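Side-chain contacts in endoglucanase A (PDB 3IK2), which probably hydrolyses internal beta-1,4-glucosidic bonds of cellulose and related glucans, as a family 44 glycoside hydrolase: residues 225-230 with 234-239; 473-478 with 482-487; 115-120 with 188-193; 348-353 with 372-377. All coordinates share one frame; numbering follows the deposited sequence.

Contact 1 (225-230 with 234-239)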
# COMPACT_ATOMS: atom_id res chain seq x y z
N ALA A 225 10.08 0.79 -4.30
CA ALA A 225 9.48 1.52 -3.15
C ALA A 225 9.76 3.01 -3.21
O ALA A 225 10.30 3.60 -2.27
CB ALA A 225 9.90 0.92 -1.78
N LEU A 226 9.37 3.60 -4.33
CA LEU A 226 9.57 5.01 -4.61
C LEU A 226 8.64 5.89 -3.77
O LEU A 226 7.45 5.60 -3.64
CB LEU A 226 9.31 5.26 -6.09
CG LEU A 226 10.11 4.39 -7.04
CD1 LEU A 226 9.52 4.49 -8.49
CD2 LEU A 226 11.56 4.75 -7.00
N PHE A 227 9.19 6.97 -3.23
CA PHE A 227 8.50 7.82 -2.26
C PHE A 227 7.28 8.60 -2.80
O PHE A 227 6.40 9.01 -2.03
CB PHE A 227 9.51 8.77 -1.58
CG PHE A 227 9.77 10.08 -2.32
CD1 PHE A 227 8.95 11.20 -2.10
CD2 PHE A 227 10.86 10.23 -3.16
CE1 PHE A 227 9.19 12.40 -2.76
CE2 PHE A 227 11.14 11.46 -3.80
CZ PHE A 227 10.29 12.53 -3.61
N GLY A 228 7.24 8.82 -4.12
CA GLY A 228 6.34 9.83 -4.67
C GLY A 228 6.67 10.26 -6.08
O GLY A 228 7.65 9.81 -6.65
N PHE A 229 5.86 11.16 -6.66
CA PHE A 229 5.91 11.35 -8.09
C PHE A 229 7.29 11.80 -8.58
O PHE A 229 7.72 11.44 -9.68
CB PHE A 229 4.84 12.35 -8.57
CG PHE A 229 4.62 12.32 -10.04
CD1 PHE A 229 3.56 11.59 -10.58
CD2 PHE A 229 5.51 12.97 -10.91
CE1 PHE A 229 3.36 11.55 -11.97
CE2 PHE A 229 5.33 12.91 -12.29
CZ PHE A 229 4.25 12.21 -12.83
N SER A 230 7.95 12.62 -7.78
CA SER A 230 9.29 13.10 -8.10
C SER A 230 10.31 11.97 -8.37
O SER A 230 11.12 12.07 -9.31
CB SER A 230 9.79 14.06 -7.01
OG SER A 230 11.18 14.25 -7.14
N ASP A 234 12.02 11.42 -12.38
CA ASP A 234 13.44 11.45 -12.72
C ASP A 234 14.31 10.96 -11.56
O ASP A 234 15.47 11.35 -11.41
CB ASP A 234 13.85 12.85 -13.20
CG ASP A 234 13.60 13.96 -12.19
OD1 ASP A 234 13.89 15.12 -12.51
OD2 ASP A 234 13.11 13.71 -11.07
N PHE A 235 13.74 10.03 -10.79
CA PHE A 235 14.38 9.47 -9.58
C PHE A 235 14.91 10.56 -8.65
O PHE A 235 16.04 10.49 -8.14
CB PHE A 235 15.44 8.42 -9.94
CG PHE A 235 15.79 7.46 -8.81
CD1 PHE A 235 14.78 6.82 -8.08
CD2 PHE A 235 17.11 7.21 -8.48
CE1 PHE A 235 15.09 5.91 -7.04
CE2 PHE A 235 17.44 6.33 -7.43
CZ PHE A 235 16.43 5.69 -6.71
N ASN A 236 14.04 11.57 -8.42
CA ASN A 236 14.32 12.71 -7.53
C ASN A 236 15.58 13.50 -7.96
O ASN A 236 16.55 13.65 -7.19
CB ASN A 236 14.43 12.20 -6.08
CG ASN A 236 14.30 13.32 -5.04
OD1 ASN A 236 13.63 14.32 -5.27
ND2 ASN A 236 14.91 13.13 -3.87
N SER A 237 15.56 13.97 -9.21
CA SER A 237 16.70 14.63 -9.85
C SER A 237 18.02 13.87 -9.65
O SER A 237 19.03 14.40 -9.20
CB SER A 237 16.84 16.09 -9.39
OG SER A 237 15.58 16.65 -9.14
N SER A 238 17.99 12.59 -10.01
CA SER A 238 19.16 11.75 -9.92
C SER A 238 20.27 12.31 -10.82
O SER A 238 20.00 12.70 -11.96
CB SER A 238 18.79 10.33 -10.31
OG SER A 238 19.84 9.44 -10.04
N PRO A 239 21.52 12.38 -10.30
CA PRO A 239 22.62 12.92 -11.10
C PRO A 239 22.86 12.17 -12.42
O PRO A 239 23.29 12.80 -13.38
CB PRO A 239 23.85 12.80 -10.16
CG PRO A 239 23.42 11.85 -9.06
CD PRO A 239 21.96 12.03 -8.93
O HOH W 1 11.68 15.37 -9.83
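The Phe227 ring meets Asn236 at its edge: CG of the Asn236 amide lies near the ring plane, 3.9 Å from Phe227 CE2, and the ring and amide planes stand 72° apart. Phe235 is met in the same way, with Leu226 CD2 near its ring plane, 3.7 Å from Phe235 CE1, while Ser238 OG lies in plane at the edge; Phe251 stacks on this ring from outside the two segments. The Ser230 hydroxyl swings opposite its backbone N (chi1 165°), which leaves Ser230 OG 3.1 Å from Asn236 OD1. The carbonyl O of Ser230 accepts two backbone bonds from opposite faces of its plane: Asp234 N at 3.3 Å and Asn236 N at 3.1 Å. One water joins Ser230 OG to the Asp234 carboxylate, donating to OD2. Asp234 OD2 accepts from Ser237 N at 3.1 Å in a nearly straight bond (173°), an Asx motif. With two donors on one carbonyl and the Asp234 carboxylate holding the N-H of Ser237, the exit from helix 229-234 is fixed by polar bonds; Leu226 against the Phe235 edge adds apolar contact. Asp234 OD2 also stands 3.1 Å from Ser230 O without a hydrogen bond, an approach its two donors probably offset.

Contact 2 (473-478 with 482-487)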
# COMPACT_ATOMS: atom_id res chain seq x y z
N GLY A 473 -23.65 1.11 6.79
CA GLY A 473 -22.94 2.34 6.47
C GLY A 473 -22.48 3.20 7.61
O GLY A 473 -22.83 2.99 8.76
N PHE A 474 -21.66 4.19 7.26
CA PHE A 474 -21.18 5.18 8.19
C PHE A 474 -21.31 6.51 7.49
O PHE A 474 -21.43 6.55 6.25
CB PHE A 474 -19.72 4.92 8.66
CG PHE A 474 -18.70 4.90 7.55
CD1 PHE A 474 -18.02 6.07 7.18
CD2 PHE A 474 -18.37 3.71 6.90
CE1 PHE A 474 -17.07 6.06 6.17
CE2 PHE A 474 -17.42 3.69 5.88
CZ PHE A 474 -16.75 4.88 5.52
N ASP A 475 -21.30 7.57 8.28
CA ASP A 475 -21.63 8.89 7.79
C ASP A 475 -21.02 9.91 8.76
O ASP A 475 -20.26 9.53 9.66
CB ASP A 475 -23.17 9.04 7.69
CG ASP A 475 -23.89 8.76 9.01
OD1 ASP A 475 -23.29 8.95 10.09
OD2 ASP A 475 -25.07 8.36 8.97
N SER A 476 -21.36 11.18 8.58
CA SER A 476 -20.73 12.26 9.34
C SER A 476 -21.16 12.29 10.80
O SER A 476 -20.56 12.98 11.60
CB SER A 476 -20.99 13.62 8.68
OG SER A 476 -22.36 13.97 8.72
N ASN A 477 -22.18 11.52 11.14
CA ASN A 477 -22.69 11.46 12.51
C ASN A 477 -21.98 10.38 13.36
O ASN A 477 -21.83 10.54 14.57
CB ASN A 477 -24.21 11.30 12.46
CG ASN A 477 -24.93 12.55 11.82
OD1 ASN A 477 -25.70 12.42 10.84
ND2 ASN A 477 -24.67 13.75 12.38
N SER A 478 -21.55 9.29 12.72
CA SER A 478 -20.73 8.26 13.41
C SER A 478 -19.89 7.41 12.47
O SER A 478 -20.38 7.03 11.39
CB SER A 478 -21.58 7.33 14.27
OG SER A 478 -20.74 6.33 14.83
N THR A 482 -23.43 1.12 10.98
CA THR A 482 -24.77 0.72 11.43
C THR A 482 -25.51 0.06 10.27
O THR A 482 -25.37 0.46 9.13
CB THR A 482 -25.57 1.92 11.97
OG1 THR A 482 -25.72 2.91 10.93
CG2 THR A 482 -24.86 2.54 13.18
N LYS A 483 -26.31 -0.96 10.59
CA LYS A 483 -27.24 -1.52 9.62
C LYS A 483 -28.31 -0.49 9.34
O LYS A 483 -28.96 0.02 10.26
CB LYS A 483 -27.86 -2.82 10.14
CG LYS A 483 -28.67 -3.57 9.07
CD LYS A 483 -29.16 -4.90 9.60
CE LYS A 483 -29.40 -5.90 8.46
NZ LYS A 483 -30.77 -5.82 7.90
N ARG A 484 -28.46 -0.17 8.06
CA ARG A 484 -29.45 0.81 7.64
C ARG A 484 -30.70 0.09 7.13
O ARG A 484 -30.77 -1.13 7.10
CB ARG A 484 -28.84 1.80 6.64
CG ARG A 484 -27.34 1.97 6.87
CD ARG A 484 -26.79 3.37 6.66
NE ARG A 484 -25.83 3.73 7.72
CZ ARG A 484 -25.52 4.98 8.06
NH1 ARG A 484 -26.08 6.02 7.44
NH2 ARG A 484 -24.67 5.20 9.05
N ASP A 485 -31.69 0.85 6.74
CA ASP A 485 -32.92 0.29 6.23
C ASP A 485 -32.69 -0.59 4.99
O ASP A 485 -31.88 -0.24 4.11
CB ASP A 485 -33.88 1.43 5.91
CG ASP A 485 -35.33 1.04 6.10
OD1 ASP A 485 -35.67 0.23 7.02
OD2 ASP A 485 -36.14 1.59 5.32
N ASP A 486 -33.40 -1.71 4.92
CA ASP A 486 -33.29 -2.59 3.74
C ASP A 486 -33.70 -1.84 2.50
O ASP A 486 -34.49 -0.89 2.57
CB ASP A 486 -34.17 -3.82 3.87
CG ASP A 486 -33.69 -4.77 4.94
OD1 ASP A 486 -32.71 -4.49 5.65
OD2 ASP A 486 -34.32 -5.83 5.09
N VAL A 487 -33.15 -2.27 1.37
CA VAL A 487 -33.67 -1.90 0.07
C VAL A 487 -35.18 -2.17 0.04
O VAL A 487 -35.64 -3.27 0.36
CB VAL A 487 -32.92 -2.59 -1.08
CG1 VAL A 487 -33.62 -2.35 -2.42
CG2 VAL A 487 -31.49 -2.06 -1.16
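Arg484 and Gly473 bury the most surface here, with Asp475 next, and the arginine side chain links the other two. Its aliphatic part runs past the glycine backbone, with Arg484 CG 3.8 Å from Gly473 N. Bends at chi2 and chi3 then carry the guanidinium past the glycine carbonyl to the Asp475 carboxylate, and one of its faces is covered by Phe474 N. The salt bridge is made at the guanidinium edge: Arg484 NH1 donates to Asp475 OD2 at 3.0 Å with an angle of 154°, the oxygen lying only 5° out of the guanidinium plane. The carboxylate is turned 75° from the guanidinium plane, and Arg484 NH1 meets OD2 from above the carboxylate plane. Arg484 NH2 adds two weak bonds, to Asp475 OD2 and to Gly473 O at 2.9 Å. The other carboxylate oxygen, Asp475 OD1, accepts from Asn477 N, an Asx turn, and from Ser478 N one residue further, which would limit the rotation of the carboxylate. Gly473 pairs with Thr482 through two backbone bonds, Gly473 N to Thr482 O and Thr482 N to Gly473 O, each 3.0 Å. This is an antiparallel hydrogen-bonded pair of the beta hairpin formed by strands 468-475 and 481-484, the latter at one border of the mixed sheet, with the salt bridge spanning the hairpin beside its turn.

Contact 3 (115-120 with 188-193)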
# COMPACT_ATOMS: atom_id res chain seq x y z
N GLY A 115 21.95 6.23 20.73
CA GLY A 115 21.14 7.45 20.71
C GLY A 115 21.41 8.36 19.51
O GLY A 115 21.85 7.88 18.47
N PRO A 116 21.15 9.67 19.65
CA PRO A 116 21.39 10.59 18.52
C PRO A 116 22.84 10.54 18.05
O PRO A 116 23.75 10.65 18.88
CB PRO A 116 21.03 11.97 19.07
CG PRO A 116 20.16 11.72 20.24
CD PRO A 116 20.63 10.39 20.83
N LEU A 117 23.06 10.32 16.76
CA LEU A 117 24.41 10.25 16.20
C LEU A 117 24.86 11.61 15.70
O LEU A 117 24.03 12.47 15.33
CB LEU A 117 24.46 9.22 15.07
CG LEU A 117 24.75 7.73 15.35
CD1 LEU A 117 24.73 7.27 16.82
CD2 LEU A 117 23.91 6.85 14.54
N ALA A 118 26.17 11.82 15.74
CA ALA A 118 26.80 13.05 15.26
C ALA A 118 27.06 12.90 13.77
O ALA A 118 27.15 11.78 13.26
CB ALA A 118 28.12 13.32 16.00
N ASN A 119 27.18 14.04 13.09
CA ASN A 119 27.49 14.09 11.66
C ASN A 119 28.82 13.46 11.35
O ASN A 119 29.05 12.98 10.25
CB ASN A 119 27.42 15.53 11.18
CG ASN A 119 26.01 16.07 11.20
OD1 ASN A 119 25.06 15.29 11.04
ND2 ASN A 119 25.85 17.37 11.43
N THR A 120 29.67 13.44 12.37
CA THR A 120 30.94 12.75 12.35
C THR A 120 30.81 11.21 12.33
O THR A 120 31.80 10.52 12.02
CB THR A 120 31.76 13.19 13.59
OG1 THR A 120 31.81 14.62 13.62
CG2 THR A 120 33.16 12.69 13.50
N HIS A 188 18.50 9.29 5.32
CA HIS A 188 19.64 8.58 5.93
C HIS A 188 21.04 9.09 5.50
O HIS A 188 21.87 8.30 5.00
CB HIS A 188 19.55 7.06 5.64
CG HIS A 188 18.34 6.42 6.25
ND1 HIS A 188 18.18 6.26 7.61
CD2 HIS A 188 17.21 5.94 5.68
CE1 HIS A 188 17.02 5.67 7.86
NE2 HIS A 188 16.42 5.47 6.70
N PRO A 189 21.33 10.40 5.75
CA PRO A 189 22.63 10.98 5.35
C PRO A 189 23.81 10.26 5.98
O PRO A 189 24.89 10.19 5.39
CB PRO A 189 22.55 12.43 5.87
CG PRO A 189 21.48 12.43 6.91
CD PRO A 189 20.49 11.40 6.44
N LEU A 190 23.60 9.69 7.16
CA LEU A 190 24.70 9.00 7.85
C LEU A 190 25.01 7.61 7.27
O LEU A 190 26.13 7.09 7.42
CB LEU A 190 24.40 8.93 9.35
CG LEU A 190 25.07 9.94 10.28
CD1 LEU A 190 25.21 11.36 9.72
CD2 LEU A 190 24.41 9.90 11.69
N ILE A 191 24.02 7.03 6.60
CA ILE A 191 24.19 5.74 5.91
C ILE A 191 24.67 5.99 4.48
O ILE A 191 25.55 5.31 3.98
CB ILE A 191 22.82 4.95 5.89
CG1 ILE A 191 22.33 4.65 7.31
CG2 ILE A 191 22.86 3.64 5.02
CD1 ILE A 191 21.10 3.73 7.33
N HIS A 192 24.03 6.95 3.81
CA HIS A 192 24.17 7.12 2.37
C HIS A 192 24.21 8.62 1.99
O HIS A 192 23.26 9.11 1.36
CB HIS A 192 23.00 6.40 1.66
CG HIS A 192 23.19 6.25 0.18
ND1 HIS A 192 23.12 7.32 -0.69
CD2 HIS A 192 23.42 5.15 -0.59
CE1 HIS A 192 23.29 6.88 -1.93
NE2 HIS A 192 23.49 5.57 -1.90
N PRO A 193 25.31 9.33 2.35
CA PRO A 193 25.48 10.78 2.12
C PRO A 193 25.19 11.25 0.68
O PRO A 193 24.66 12.34 0.47
CB PRO A 193 26.97 11.04 2.48
CG PRO A 193 27.61 9.75 2.59
CD PRO A 193 26.51 8.79 3.03
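Leu190 points toward segment 115-120 and divides its branches among three consecutive residues. Its CD2 methyl presses on the root of the Leu117 side chain, 3.4 Å from Leu117 CB, which is tighter than usual van der Waals contact between carbons. Leu117 also directs its side chain toward the other segment, but the closest touch is made by its CB, with its CD2 methyl more distant. The same Leu190 CD2 lies 3.7 Å from the carbonyl oxygen of Ala118, so one methyl bears at once on a methylene and on the neighbouring peptide. The other branch, Leu190 CD1, reaches toward Asn119 and comes 4.1 Å from Asn119 CA. Leu190 CD1 lies equally far, 4.1 Å, from Asn119 OD1. The Asn119 and Leu190 side chains cross at about a right angle; with Asn119 CG opposite its own carbonyl carbon (chi1 -68°), the amide oxygen is brought beside the Leu190 CD1 methyl. The chi1 of Leu190, -100°, is displaced from the usual staggered value and may reflect the tight fit. All of these approaches are van der Waals contacts. Within 188-193, the backbone around Leu190 is braced locally: His188 O accepts from Ile191 N and, at 2.8 Å, from His192 N. Trp128 of strand 128-132 touches both Leu117 and Leu190, and Leu117 also packs on Ser62 of strand 61-63. Leu190 thus bridges the loop between helices 184-187 and 198-215 to the chain leaving strand 115-116, an outer strand of the small antiparallel sheet.

Contact 4 (348-353 with 372-377)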
# COMPACT_ATOMS: atom_id res chain seq x y z
N LEU A 348 1.23 -4.27 -9.50
CA LEU A 348 1.32 -2.91 -8.98
C LEU A 348 1.00 -2.93 -7.51
O LEU A 348 -0.03 -3.46 -7.11
CB LEU A 348 0.33 -1.96 -9.71
CG LEU A 348 0.26 -0.49 -9.26
CD1 LEU A 348 1.67 0.15 -9.27
CD2 LEU A 348 -0.74 0.26 -10.19
N SER A 349 1.87 -2.31 -6.72
CA SER A 349 1.69 -2.22 -5.27
C SER A 349 1.76 -0.76 -4.80
O SER A 349 2.53 0.05 -5.35
CB SER A 349 2.74 -3.07 -4.57
OG SER A 349 2.84 -2.77 -3.19
N PHE A 350 0.91 -0.42 -3.82
CA PHE A 350 1.04 0.83 -3.04
C PHE A 350 1.29 0.52 -1.57
O PHE A 350 0.35 0.38 -0.78
CB PHE A 350 -0.18 1.75 -3.19
CG PHE A 350 -0.35 2.32 -4.60
CD1 PHE A 350 -1.21 1.71 -5.52
CD2 PHE A 350 0.35 3.46 -5.01
CE1 PHE A 350 -1.35 2.21 -6.83
CE2 PHE A 350 0.21 3.98 -6.31
CZ PHE A 350 -0.64 3.34 -7.22
N SER A 351 2.56 0.38 -1.21
CA SER A 351 2.93 -0.03 0.15
C SER A 351 2.90 1.08 1.19
O SER A 351 3.03 0.81 2.37
CB SER A 351 4.28 -0.75 0.15
OG SER A 351 5.28 0.14 -0.29
N GLU A 352 2.79 2.33 0.75
CA GLU A 352 2.37 3.43 1.62
C GLU A 352 1.46 4.41 0.88
O GLU A 352 1.68 4.71 -0.29
CB GLU A 352 3.56 4.20 2.18
CG GLU A 352 4.40 3.43 3.19
CD GLU A 352 5.62 4.22 3.65
OE1 GLU A 352 5.49 5.47 3.74
OE2 GLU A 352 6.67 3.59 3.94
N TYR A 353 0.43 4.88 1.59
CA TYR A 353 -0.51 5.89 1.10
C TYR A 353 -1.29 6.33 2.34
O TYR A 353 -1.37 5.62 3.33
CB TYR A 353 -1.46 5.35 -0.00
CG TYR A 353 -2.46 4.34 0.55
CD1 TYR A 353 -3.72 4.77 1.02
CD2 TYR A 353 -2.16 2.97 0.61
CE1 TYR A 353 -4.64 3.86 1.56
CE2 TYR A 353 -3.09 2.04 1.15
CZ TYR A 353 -4.32 2.51 1.63
OH TYR A 353 -5.22 1.62 2.15
N GLY A 372 -11.79 0.86 -3.10
CA GLY A 372 -12.55 0.56 -4.34
C GLY A 372 -11.69 0.66 -5.59
O GLY A 372 -11.67 -0.27 -6.42
N VAL A 373 -10.97 1.77 -5.71
CA VAL A 373 -10.02 2.01 -6.81
C VAL A 373 -8.97 0.91 -6.99
O VAL A 373 -8.77 0.41 -8.12
CB VAL A 373 -9.29 3.39 -6.69
CG1 VAL A 373 -8.21 3.52 -7.75
CG2 VAL A 373 -10.29 4.55 -6.84
N PHE A 374 -8.26 0.57 -5.90
CA PHE A 374 -7.25 -0.49 -5.91
C PHE A 374 -7.86 -1.79 -6.46
O PHE A 374 -7.21 -2.50 -7.22
CB PHE A 374 -6.69 -0.80 -4.51
CG PHE A 374 -6.00 0.34 -3.83
CD1 PHE A 374 -5.37 1.35 -4.53
CD2 PHE A 374 -5.94 0.37 -2.43
CE1 PHE A 374 -4.72 2.40 -3.86
CE2 PHE A 374 -5.30 1.40 -1.75
CZ PHE A 374 -4.69 2.42 -2.47
N GLY A 375 -9.08 -2.11 -6.04
CA GLY A 375 -9.75 -3.32 -6.46
C GLY A 375 -10.26 -3.27 -7.89
O GLY A 375 -10.23 -4.26 -8.58
N LYS A 376 -10.76 -2.12 -8.31
CA LYS A 376 -11.30 -1.99 -9.66
C LYS A 376 -10.20 -1.93 -10.71
O LYS A 376 -10.34 -2.48 -11.81
CB LYS A 376 -12.22 -0.77 -9.77
CG LYS A 376 -12.72 -0.50 -11.19
CD LYS A 376 -13.77 0.59 -11.13
CE LYS A 376 -14.33 0.94 -12.51
NZ LYS A 376 -15.18 2.16 -12.34
N TYR A 377 -9.09 -1.28 -10.36
CA TYR A 377 -8.01 -1.09 -11.32
C TYR A 377 -6.79 -1.98 -11.19
O TYR A 377 -5.71 -1.59 -11.63
CB TYR A 377 -7.62 0.38 -11.35
CG TYR A 377 -8.77 1.21 -11.80
CD1 TYR A 377 -9.13 1.27 -13.15
CD2 TYR A 377 -9.55 1.89 -10.88
CE1 TYR A 377 -10.22 2.03 -13.55
CE2 TYR A 377 -10.62 2.63 -11.26
CZ TYR A 377 -10.95 2.70 -12.60
OH TYR A 377 -12.03 3.45 -12.98
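Phe374 carries this contact, its ring reaching Phe350 by its CE1 side and Tyr353 by its CE2-CZ edge. From CB, the chain leaves with CG opposite the carbonyl carbon (chi1 -61°), and this sends the ring from helix 361-376 toward strand 347-353. Phe374 CE1 meets the strand 3.9 Å from Phe350 CD1. Those two rings are nearly parallel, with planes at 18°, but they are slid apart, and a centroid separation of 5.8 Å leaves them barely overlapping. Along the CE2-CZ edge, Phe374 CE2 lies 3.7 Å from Tyr353 CZ and also approaches the tyrosine OH. Phe374 CZ, the tip, stands 3.9 Å above the Tyr353 plane, over the ring centre. The edge of Phe374 therefore points into the tyrosine face, a T-shaped pair with planes at 75° and centroids 5.1 Å apart. The Tyr353 hydroxyl has its polar partner in Gln367, on the same helix as Phe374. Phe374 also touches Val379 and Ala382 of the following strand. This three-ring aromatic cluster is buried between a barrel strand and the helix that follows it, within the beta-alpha-beta unit of strands 347-353 and 379-384 in the TIM-like barrel.

How the contacts relate
From the N terminus, contact 3 comes first and makes the longest closure, bringing 115-120 back to 188-193 across 67 intervening residues. Contact 1 closes over the three helical residues of 229-234 between its segments, contact 4 joins strand 347-353 to the last turns of helix 361-376 across 18 residues, most of them helical, and contact 2 closes a hairpin turn of three. The four follow in series, none nested in or crossing another. Contacts 1 and 4 both reach the parallel barrel sheet, their nearest atoms about 5 Å apart without touching. Contact 3 lies at a peripheral small sheet, and contact 2 belongs to the separate mixed sheet, its centre about 51 Å from that of contact 3.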